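Local coordinates for acetyltransferase, GNAT family (Streptococcus pneumoniae, PDB 2I79), which binds acetyl coenzyme A and probably transfers its acetyl group to an amino group of an acceptor that is not established, at residues A64-T77 with D89-L103. Residues are numbered along the deposited sequence; the frame is centred on the assembly and turned at random.
Sequences AFLNGKIAGIVNIT and DLFIVIGKRYWNNGL. With ACO (acetyl coenzyme *a), chain G.
Strands 69-77 and 89-94 pair antiparallel (171°, axes 4.6 Å apart) in the central sheet of the GNAT fold, with Thr-77 facing Asp-89 and Gly-72 facing Ile-94. Seven backbone hydrogen bonds join the segments, the last, Gly-95 N to Ala-71 O (2.9 Å), just beyond strand 89-94. On its opposite edge strand 69-77 has a classic beta bulge: Ala-64 O takes bonds from Ala-71 N (2.7 Å) and, weakly, Gly-72 N. The other edge of strand 89-94 holds acetyl coenzyme A: Ile-92 N binds the acetyl O at 2.9 Å, Ile-92 O accepts from N4P, and Ile-94 N reaches O9P. Gly-102 N meets pyrophosphate oxygen O1A just before helix 103-117, as in the family's pyrophosphate-binding loop.

On the face towards that helix, Val-74 CG2 packs alongside Ile-92 CG1 at an unusually tight 3.5 Å. With CG anti to the backbone N (chi1 -158°), Leu-90 brings CD1 across to both Val-74 CG2 and Ile-76 CG1; Leu-108 covers Leu-90 and Ile-92. On the reverse face Ile-73 CD1 meets the edge of the Phe-91 ring, 3.5 Å from CD2, while Phe-91 CD1 lies near both acetyl carbons, C and CH3. At the bulge end, Leu-103 sets CD1 against Ala-64 CB and CD2 against Ala-71 CB. The same Ala-71 methyl makes a CH-pi contact over one face of Tyr-98, CB 4.0 Å from the ring centroid and 21° off its normal.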
loop_
_atom_site.group_PDB
_atom_site.type_symbol
_atom_site.label_atom_id
_atom_site.label_comp_id
_atom_site.label_asym_id
_atom_site.label_seq_id
_atom_site.Cartn_x
_atom_site.Cartn_y
_atom_site.Cartn_z
ATOM N N ALA A 64 -13.129 -7.015 18.808
ATOM C CA ALA A 64 -14.041 -6.686 19.901
ATOM C C ALA A 64 -15.280 -7.546 19.750
ATOM O O ALA A 64 -15.926 -7.507 18.718
ATOM C CB ALA A 64 -14.411 -5.206 19.866
ATOM N N PHE A 65 -15.587 -8.343 20.780
ATOM C CA PHE A 65 -16.834 -9.072 20.878
ATOM C C PHE A 65 -17.773 -8.307 21.813
ATOM O O PHE A 65 -17.421 -7.987 22.951
ATOM C CB PHE A 65 -16.613 -10.492 21.422
ATOM C CG PHE A 65 -15.716 -11.347 20.559
ATOM C CD1 PHE A 65 -16.257 -12.253 19.666
ATOM C CD2 PHE A 65 -14.328 -11.225 20.641
ATOM C CE1 PHE A 65 -15.423 -13.052 18.881
ATOM C CE2 PHE A 65 -13.489 -11.987 19.864
ATOM C CZ PHE A 65 -14.025 -12.904 18.976
ATOM N N LEU A 66 -18.962 -8.006 21.305
ATOM C CA LEU A 66 -20.050 -7.459 22.093
ATOM C C LEU A 66 -21.113 -8.532 22.185
ATOM O O LEU A 66 -21.598 -9.034 21.153
ATOM C CB LEU A 66 -20.617 -6.233 21.409
ATOM C CG LEU A 66 -20.966 -4.995 22.194
ATOM C CD1 LEU A 66 -20.047 -4.698 23.423
ATOM C CD2 LEU A 66 -20.917 -3.869 21.144
ATOM N N ASN A 67 -21.447 -8.895 23.423
ATOM C CA ASN A 67 -22.395 -9.972 23.683
ATOM C C ASN A 67 -22.074 -11.269 22.907
ATOM O O ASN A 67 -22.961 -11.907 22.340
ATOM C CB ASN A 67 -23.810 -9.445 23.419
ATOM C CG ASN A 67 -24.115 -8.228 24.280
ATOM O OD1 ASN A 67 -24.649 -7.216 23.819
ATOM N ND2 ASN A 67 -23.702 -8.303 25.523
ATOM N N GLY A 68 -20.794 -11.636 22.894
ATOM C CA GLY A 68 -20.349 -12.866 22.231
ATOM C C GLY A 68 -20.223 -12.824 20.711
ATOM O O GLY A 68 -19.886 -13.830 20.118
ATOM N N LYS A 69 -20.505 -11.683 20.080
ATOM C CA LYS A 69 -20.349 -11.541 18.626
ATOM C C LYS A 69 -19.367 -10.429 18.285
ATOM O O LYS A 69 -19.396 -9.367 18.921
ATOM C CB LYS A 69 -21.693 -11.215 17.956
ATOM C CG LYS A 69 -22.777 -12.271 18.113
ATOM C CD LYS A 69 -22.348 -13.718 17.615
ATOM C CE LYS A 69 -22.334 -13.867 16.077
ATOM N NZ LYS A 69 -21.811 -15.211 15.681
ATOM N N ILE A 70 -18.528 -10.660 17.272
ATOM C CA ILE A 70 -17.604 -9.639 16.769
ATOM C C ILE A 70 -18.382 -8.382 16.383
ATOM O O ILE A 70 -19.298 -8.439 15.539
ATOM C CB ILE A 70 -16.794 -10.112 15.509
ATOM C CG1 ILE A 70 -16.001 -11.373 15.815
ATOM C CG2 ILE A 70 -15.845 -8.985 15.014
ATOM C CD1 ILE A 70 -15.156 -11.902 14.604
ATOM N N ALA A 71 -18.006 -7.264 17.021
ATOM C CA ALA A 71 -18.601 -5.966 16.788
ATOM C C ALA A 71 -17.652 -4.973 16.075
ATOM O O ALA A 71 -18.116 -3.977 15.510
ATOM C CB ALA A 71 -19.078 -5.375 18.119
ATOM N N GLY A 72 -16.344 -5.258 16.115
ATOM C CA GLY A 72 -15.339 -4.389 15.537
ATOM C C GLY A 72 -13.984 -5.060 15.365
ATOM O O GLY A 72 -13.698 -6.067 16.002
ATOM N N ILE A 73 -13.171 -4.535 14.462
ATOM C CA ILE A 73 -11.799 -5.008 14.280
ATOM C C ILE A 73 -10.850 -3.853 14.049
ATOM O O ILE A 73 -11.229 -2.833 13.478
ATOM C CB ILE A 73 -11.663 -6.021 13.115
ATOM C CG1 ILE A 73 -11.908 -5.370 11.752
ATOM C CG2 ILE A 73 -12.599 -7.208 13.338
ATOM C CD1 ILE A 73 -10.589 -5.102 10.972
ATOM N N VAL A 74 -9.633 -3.996 14.552
ATOM C CA VAL A 74 -8.539 -3.112 14.178
ATOM C C VAL A 74 -7.417 -4.009 13.634
ATOM O O VAL A 74 -7.087 -5.057 14.194
ATOM C CB VAL A 74 -8.085 -2.129 15.321
ATOM C CG1 VAL A 74 -7.761 -2.842 16.607
ATOM C CG2 VAL A 74 -6.867 -1.268 14.858
ATOM N N ASN A 75 -6.864 -3.590 12.504
ATOM C CA ASN A 75 -5.863 -4.346 11.798
ATOM C C ASN A 75 -4.625 -3.478 11.624
ATOM O O ASN A 75 -4.718 -2.325 11.164
ATOM C CB ASN A 75 -6.446 -4.705 10.454
ATOM C CG ASN A 75 -6.006 -6.025 9.971
ATOM O OD1 ASN A 75 -5.220 -6.115 9.026
ATOM N ND2 ASN A 75 -6.485 -7.079 10.617
ATOM N N ILE A 76 -3.476 -3.984 12.046
ATOM C CA ILE A 76 -2.214 -3.400 11.609
ATOM C C ILE A 76 -1.502 -4.362 10.670
ATOM O O ILE A 76 -1.280 -5.527 10.988
ATOM C CB ILE A 76 -1.284 -3.035 12.745
ATOM C CG1 ILE A 76 -1.964 -2.041 13.691
ATOM C CG2 ILE A 76 0.002 -2.468 12.162
ATOM C CD1 ILE A 76 -1.173 -1.790 14.950
ATOM N N THR A 77 -1.176 -3.831 9.506
ATOM C CA THR A 77 -0.494 -4.527 8.433
ATOM C C THR A 77 0.849 -3.843 8.190
ATOM O O THR A 77 1.003 -2.672 8.481
ATOM C CB THR A 77 -1.380 -4.460 7.190
ATOM O OG1 THR A 77 -2.052 -5.707 7.054
ATOM C CG2 THR A 77 -0.600 -4.126 5.956
ATOM N N ASP A 89 0.256 -0.051 8.649
ATOM C CA ASP A 89 -0.926 0.483 7.977
ATOM C C ASP A 89 -2.125 0.057 8.781
ATOM O O ASP A 89 -2.334 -1.157 8.999
ATOM C CB ASP A 89 -1.003 -0.090 6.562
ATOM C CG ASP A 89 0.177 0.360 5.701
ATOM O OD1 ASP A 89 0.281 1.578 5.468
ATOM O OD2 ASP A 89 1.014 -0.490 5.284
ATOM N N LEU A 90 -2.899 1.040 9.228
ATOM C CA LEU A 90 -4.013 0.802 10.133
ATOM C C LEU A 90 -5.344 0.704 9.356
ATOM O O LEU A 90 -5.571 1.431 8.376
ATOM C CB LEU A 90 -4.040 1.907 11.222
ATOM C CG LEU A 90 -4.725 1.770 12.595
ATOM C CD1 LEU A 90 -4.179 0.700 13.503
ATOM C CD2 LEU A 90 -4.587 3.107 13.337
ATOM N N PHE A 91 -6.203 -0.225 9.806
ATOM C CA PHE A 91 -7.584 -0.379 9.329
ATOM C C PHE A 91 -8.493 -0.674 10.530
ATOM O O PHE A 91 -8.200 -1.606 11.287
ATOM C CB PHE A 91 -7.664 -1.540 8.335
ATOM C CG PHE A 91 -9.052 -1.847 7.863
ATOM C CD1 PHE A 91 -9.691 -1.016 6.946
ATOM C CD2 PHE A 91 -9.732 -2.952 8.339
ATOM C CE1 PHE A 91 -10.986 -1.303 6.496
ATOM C CE2 PHE A 91 -11.026 -3.242 7.898
ATOM C CZ PHE A 91 -11.650 -2.418 6.974
ATOM N N ILE A 92 -9.579 0.096 10.692
ATOM C CA ILE A 92 -10.612 -0.165 11.722
ATOM C C ILE A 92 -12.019 -0.122 11.125
ATOM O O ILE A 92 -12.353 0.758 10.332
ATOM C CB ILE A 92 -10.555 0.871 12.894
ATOM C CG1 ILE A 92 -9.133 0.969 13.468
ATOM C CG2 ILE A 92 -11.554 0.518 14.061
ATOM C CD1 ILE A 92 -8.998 1.968 14.638
ATOM N N VAL A 93 -12.871 -1.059 11.518
ATOM C CA VAL A 93 -14.273 -0.964 11.153
ATOM C C VAL A 93 -15.114 -1.512 12.289
ATOM O O VAL A 93 -14.734 -2.500 12.919
ATOM C CB VAL A 93 -14.585 -1.667 9.813
ATOM C CG1 VAL A 93 -14.141 -3.131 9.849
ATOM C CG2 VAL A 93 -16.059 -1.549 9.491
ATOM N N ILE A 94 -16.222 -0.804 12.563
ATOM C CA ILE A 94 -17.194 -1.147 13.614
ATOM C C ILE A 94 -18.541 -1.364 12.913
ATOM O O ILE A 94 -18.847 -0.681 11.924
ATOM C CB ILE A 94 -17.311 -0.030 14.687
ATOM C CG1 ILE A 94 -15.943 0.240 15.356
ATOM C CG2 ILE A 94 -18.329 -0.389 15.775
ATOM C CD1 ILE A 94 -15.382 -0.931 16.182
ATOM N N GLY A 95 -19.307 -2.361 13.373
ATOM C CA GLY A 95 -20.674 -2.536 12.899
ATOM C C GLY A 95 -21.470 -1.272 13.149
ATOM O O GLY A 95 -21.358 -0.667 14.217
ATOM N N LYS A 96 -22.240 -0.864 12.147
ATOM C CA LYS A 96 -22.943 0.396 12.145
ATOM C C LYS A 96 -23.834 0.500 13.376
ATOM O O LYS A 96 -23.823 1.497 14.081
ATOM C CB LYS A 96 -23.775 0.534 10.867
ATOM C CG LYS A 96 -24.364 1.934 10.642
ATOM C CD LYS A 96 -24.905 2.108 9.201
ATOM C CE LYS A 96 -25.686 3.417 9.086
ATOM N NZ LYS A 96 -25.996 3.884 7.679
ATOM N N ARG A 97 -24.552 -0.583 13.644
ATOM C CA ARG A 97 -25.408 -0.704 14.821
ATOM C C ARG A 97 -24.723 -0.254 16.138
ATOM O O ARG A 97 -25.421 0.167 17.059
ATOM C CB ARG A 97 -25.903 -2.165 14.942
ATOM C CG ARG A 97 -27.272 -2.328 15.577
ATOM C CD ARG A 97 -28.185 -3.338 14.766
ATOM N NE ARG A 97 -28.436 -2.869 13.380
ATOM C CZ ARG A 97 -27.987 -3.442 12.253
ATOM N NH1 ARG A 97 -27.247 -4.565 12.276
ATOM N NH2 ARG A 97 -28.296 -2.888 11.075
ATOM N N TYR A 98 -23.383 -0.322 16.221
ATOM C CA TYR A 98 -22.646 0.020 17.463
ATOM C C TYR A 98 -21.821 1.309 17.432
ATOM O O TYR A 98 -21.034 1.585 18.359
ATOM C CB TYR A 98 -21.680 -1.096 17.834
ATOM C CG TYR A 98 -22.229 -2.503 17.802
ATOM C CD1 TYR A 98 -21.973 -3.331 16.721
ATOM C CD2 TYR A 98 -22.965 -3.023 18.884
ATOM C CE1 TYR A 98 -22.436 -4.636 16.700
ATOM C CE2 TYR A 98 -23.428 -4.347 18.876
ATOM C CZ TYR A 98 -23.153 -5.141 17.773
ATOM O OH TYR A 98 -23.586 -6.443 17.701
ATOM N N TRP A 99 -21.971 2.092 16.375
ATOM C CA TRP A 99 -21.263 3.351 16.279
ATOM C C TRP A 99 -21.591 4.320 17.430
ATOM O O TRP A 99 -22.670 4.243 18.067
ATOM C CB TRP A 99 -21.592 4.043 14.970
ATOM C CG TRP A 99 -21.037 3.413 13.740
ATOM C CD1 TRP A 99 -20.153 2.337 13.646
ATOM C CD2 TRP A 99 -21.291 3.835 12.403
ATOM N NE1 TRP A 99 -19.869 2.089 12.323
ATOM C CE2 TRP A 99 -20.545 2.987 11.542
ATOM C CE3 TRP A 99 -22.075 4.856 11.843
ATOM C CZ2 TRP A 99 -20.579 3.124 10.149
ATOM C CZ3 TRP A 99 -22.104 4.997 10.455
ATOM C CH2 TRP A 99 -21.368 4.128 9.624
ATOM N N ASN A 100 -20.636 5.216 17.683
ATOM C CA ASN A 100 -20.756 6.296 18.646
ATOM C C ASN A 100 -21.083 5.867 20.061
ATOM O O ASN A 100 -21.907 6.500 20.738
ATOM C CB ASN A 100 -21.784 7.302 18.160
ATOM C CG ASN A 100 -21.493 7.764 16.784
ATOM O OD1 ASN A 100 -22.306 7.593 15.863
ATOM N ND2 ASN A 100 -20.300 8.315 16.604
ATOM N N ASN A 101 -20.449 4.780 20.481
ATOM C CA ASN A 101 -20.513 4.316 21.845
ATOM C C ASN A 101 -19.118 4.201 22.460
ATOM O O ASN A 101 -18.985 3.714 23.595
ATOM C CB ASN A 101 -21.233 2.966 21.892
ATOM C CG ASN A 101 -22.714 3.102 21.704
ATOM O OD1 ASN A 101 -23.398 3.684 22.545
ATOM N ND2 ASN A 101 -23.227 2.609 20.594
ATOM N N GLY A 102 -18.085 4.627 21.728
ATOM C CA GLY A 102 -16.707 4.538 22.221
ATOM C C GLY A 102 -15.926 3.300 21.771
ATOM O O GLY A 102 -14.771 3.150 22.101
ATOM N N LEU A 103 -16.528 2.409 20.998
ATOM C CA LEU A 103 -15.841 1.143 20.678
ATOM C C LEU A 103 -14.634 1.351 19.751
ATOM O O LEU A 103 -13.542 0.810 19.997
ATOM C CB LEU A 103 -16.817 0.111 20.093
ATOM C CG LEU A 103 -16.186 -1.265 19.840
ATOM C CD1 LEU A 103 -15.509 -1.870 21.101
ATOM C CD2 LEU A 103 -17.250 -2.189 19.254
HETATM N N1A ACO G . -18.451 14.138 12.198
HETATM C C2A ACO G . -17.580 14.271 13.220
HETATM N N3A ACO G . -17.552 13.425 14.268
HETATM C C4A ACO G . -18.404 12.383 14.342
HETATM C C5A ACO G . -19.368 12.159 13.267
HETATM C C6A ACO G . -19.340 13.118 12.153
HETATM N N6A ACO G . -20.204 12.977 11.124
HETATM N N7A ACO G . -20.079 11.079 13.598
HETATM C C8A ACO G . -19.590 10.644 14.800
HETATM N N9A ACO G . -18.593 11.432 15.238
HETATM C C1B ACO G . -17.741 11.366 16.459
HETATM C C2B ACO G . -18.369 10.974 17.787
HETATM O O2B ACO G . -18.930 12.099 18.468
HETATM C C3B ACO G . -17.159 10.456 18.521
HETATM O O3B ACO G . -16.277 11.473 18.959
HETATM P P3B ACO G . -16.110 11.918 20.487
HETATM O O7A ACO G . -17.442 12.644 20.585
HETATM O O8A ACO G . -14.877 12.786 20.566
HETATM O O9A ACO G . -15.956 10.656 21.298
HETATM C C4B ACO G . -16.369 9.757 17.425
HETATM O O4B ACO G . -16.687 10.438 16.217
HETATM C C5B ACO G . -16.727 8.277 17.367
HETATM O O5B ACO G . -15.881 7.637 18.329
HETATM P P1A ACO G . -16.198 6.116 18.740
HETATM O O1A ACO G . -17.657 5.963 19.080
HETATM O O2A ACO G . -15.107 5.727 19.717
HETATM O O3A ACO G . -16.034 5.406 17.294
HETATM P P2A ACO G . -17.044 4.354 16.549
HETATM O O4A ACO G . -18.315 4.972 15.957
HETATM O O5A ACO G . -17.137 3.182 17.496
HETATM O O6A ACO G . -16.030 4.010 15.316
HETATM C CBP ACO G . -15.650 4.329 12.920
HETATM C CCP ACO G . -15.770 4.964 14.292
HETATM C CDP ACO G . -15.250 5.428 11.926
HETATM C CEP ACO G . -14.597 3.214 13.001
HETATM C CAP ACO G . -17.004 3.737 12.513
HETATM O OAP ACO G . -17.998 4.772 12.318
HETATM C C9P ACO G . -16.881 2.882 11.262
HETATM O O9P ACO G . -16.533 1.721 11.355
HETATM N N8P ACO G . -17.190 3.443 10.099
HETATM C C7P ACO G . -17.173 2.754 8.803
HETATM C C6P ACO G . -15.797 2.231 8.391
HETATM C C5P ACO G . -14.769 3.327 8.411
HETATM O O5P ACO G . -14.991 4.360 7.813
HETATM N N4P ACO G . -13.659 3.102 9.102
HETATM C C3P ACO G . -12.568 4.058 9.205
HETATM C C2P ACO G . -11.756 4.195 7.924
HETATM S S1P ACO G . -10.943 2.660 7.578
HETATM C C ACO G . -9.410 2.644 8.115
HETATM O O ACO G . -9.350 2.686 9.322
HETATM C CH3 ACO G . -8.263 2.586 7.122
#